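Local coordinates for protein chloromuconate cycloisomerase (Rhodococcus opacus, PDB 4M0X) that belongs to the enolase superfamily and binds a manganese ion in its TIM-barrel domain, at residues 191-196 and 216-221. Sequence-based numbering, arbitrary orientation.
Sequences CAVIVD and AGVTVA. With MN (manganese (II) ion), chain C.
Val193 O is held by two backbone N-H groups from segment 216-221 of the same chain, those of Thr219 and Val220. Thr219 N lies in the plane of the Val193 carbonyl, 2.6 Å from Val193 O, with an N-H...O angle of 160°. Val220 N sits above that plane, at 3.1 Å from Val193 O, and its bond is more bent, at 141°. Returning the link, Val195 N donates to Val220 O at 3.0 Å. Ile194 and Val220 pair as parallel strand neighbours, and Ile194 CA also makes a CA-H...O contact with Val220 O.

Ile194 and Val220 lie side by side on one face of the sheet, pointing the same way, with Ile194 CG1 3.8 Å from Val220 CB. Met245 of strand 244-246 touches both. Val195 points to the other face, as does Ala221, and crosses Val218 of the preceding loop at about a right angle; Val195 CG1 meets Val218 CG2. Val193 also crosses Val218, more loosely, through CG1. Leu184 and Leu213 add to the packing around Val218.

This is a parallel beta-alpha-beta unit of the barrel, joined through helix 203-215. Gly217 ends that helix in a Schellman motif, with positive phi (115°).

Asp196, at the end of strand 192-196, binds the manganese through OD2 at 2.1 Å. Its OD1 accepts from a metal-bound water and from Asn198 N. Glu222 and Asp247 complete the protein ligands. Backbone bonds and aliphatic packing thus fix two adjacent strands that each lead into a metal ligand, and the cation probably favours a charged Asp196 carboxylate.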
loop_
_atom_site.group_PDB
_atom_site.type_symbol
_atom_site.label_atom_id
_atom_site.label_comp_id
_atom_site.label_asym_id
_atom_site.label_seq_id
_atom_site.Cartn_x
_atom_site.Cartn_y
_atom_site.Cartn_z
ATOM N N CYS A 191 23.607 30.745 5.451
ATOM C CA CYS A 191 24.455 29.626 4.973
ATOM C C CYS A 191 23.801 28.240 4.833
ATOM O O CYS A 191 22.816 27.937 5.503
ATOM C CB CYS A 191 25.646 29.479 5.899
ATOM S SG CYS A 191 26.812 30.837 5.734
ATOM N N ALA A 192 24.371 27.381 3.989
ATOM C CA ALA A 192 23.969 25.977 3.991
ATOM C C ALA A 192 24.781 25.221 5.054
ATOM O O ALA A 192 26.014 25.376 5.163
ATOM C CB ALA A 192 24.149 25.348 2.616
ATOM N N VAL A 193 24.105 24.420 5.864
ATOM C CA VAL A 193 24.835 23.528 6.749
ATOM C C VAL A 193 24.303 22.116 6.623
ATOM O O VAL A 193 23.131 21.875 6.907
ATOM C CB VAL A 193 24.723 23.934 8.212
ATOM C CG1 VAL A 193 25.632 23.048 9.059
ATOM C CG2 VAL A 193 25.070 25.406 8.378
ATOM N N ILE A 194 25.153 21.198 6.173
ATOM C CA ILE A 194 24.866 19.785 6.247
ATOM C C ILE A 194 25.421 19.255 7.558
ATOM O O ILE A 194 26.471 19.701 7.991
ATOM C CB ILE A 194 25.604 19.028 5.138
ATOM C CG1 ILE A 194 25.080 19.442 3.776
ATOM C CG2 ILE A 194 25.521 17.510 5.346
ATOM C CD1 ILE A 194 26.101 19.239 2.683
ATOM N N VAL A 195 24.739 18.291 8.176
ATOM C CA VAL A 195 25.371 17.456 9.232
ATOM C C VAL A 195 25.430 15.972 8.829
ATOM O O VAL A 195 24.439 15.405 8.329
ATOM C CB VAL A 195 24.682 17.612 10.612
ATOM C CG1 VAL A 195 24.720 19.062 11.067
ATOM C CG2 VAL A 195 23.257 17.116 10.573
ATOM N N ASP A 196 26.598 15.362 9.031
ATOM C CA ASP A 196 26.851 13.976 8.612
ATOM C C ASP A 196 27.328 13.034 9.731
ATOM O O ASP A 196 28.528 12.919 9.976
ATOM C CB ASP A 196 27.862 13.949 7.478
ATOM C CG ASP A 196 27.910 12.607 6.800
ATOM O OD1 ASP A 196 27.182 11.719 7.271
ATOM O OD2 ASP A 196 28.658 12.432 5.813
ATOM N N ALA A 216 18.476 25.567 14.706
ATOM C CA ALA A 216 19.713 26.364 14.774
ATOM C C ALA A 216 20.406 26.634 13.433
ATOM O O ALA A 216 21.480 27.222 13.400
ATOM C CB ALA A 216 20.698 25.720 15.737
ATOM N N GLY A 217 19.813 26.190 12.328
ATOM C CA GLY A 217 20.314 26.550 10.999
ATOM C C GLY A 217 20.862 25.426 10.142
ATOM O O GLY A 217 21.280 25.658 9.005
ATOM N N VAL A 218 20.874 24.208 10.683
ATOM C CA VAL A 218 21.288 23.049 9.901
ATOM C C VAL A 218 20.268 22.860 8.813
ATOM O O VAL A 218 19.067 22.917 9.060
ATOM C CB VAL A 218 21.423 21.768 10.730
ATOM C CG1 VAL A 218 21.487 20.551 9.818
ATOM C CG2 VAL A 218 22.665 21.864 11.581
ATOM N N THR A 219 20.774 22.596 7.620
ATOM C CA THR A 219 20.009 22.746 6.418
ATOM C C THR A 219 19.723 21.442 5.674
ATOM O O THR A 219 18.741 21.342 4.891
ATOM C CB THR A 219 20.677 23.816 5.567
ATOM O OG1 THR A 219 19.709 24.819 5.397
ATOM C CG2 THR A 219 21.111 23.337 4.188
ATOM N N VAL A 220 20.573 20.452 5.942
ATOM C CA VAL A 220 20.465 19.153 5.316
ATOM C C VAL A 220 20.977 18.135 6.311
ATOM O O VAL A 220 21.890 18.425 7.102
ATOM C CB VAL A 220 21.293 19.075 3.995
ATOM C CG1 VAL A 220 21.333 17.646 3.454
ATOM C CG2 VAL A 220 20.745 20.014 2.918
ATOM N N ALA A 221 20.397 16.943 6.286
ATOM C CA ALA A 221 20.923 15.893 7.125
ATOM C C ALA A 221 21.430 14.777 6.240
ATOM O O ALA A 221 20.669 14.139 5.517
ATOM C CB ALA A 221 19.878 15.394 8.094
HETATM MN MN MN C . 28.876 11.216 4.104
HETATM O O HOH W 1 27.409 9.958 5.200
HETATM O O HOH W 2 30.130 9.317 5.120
#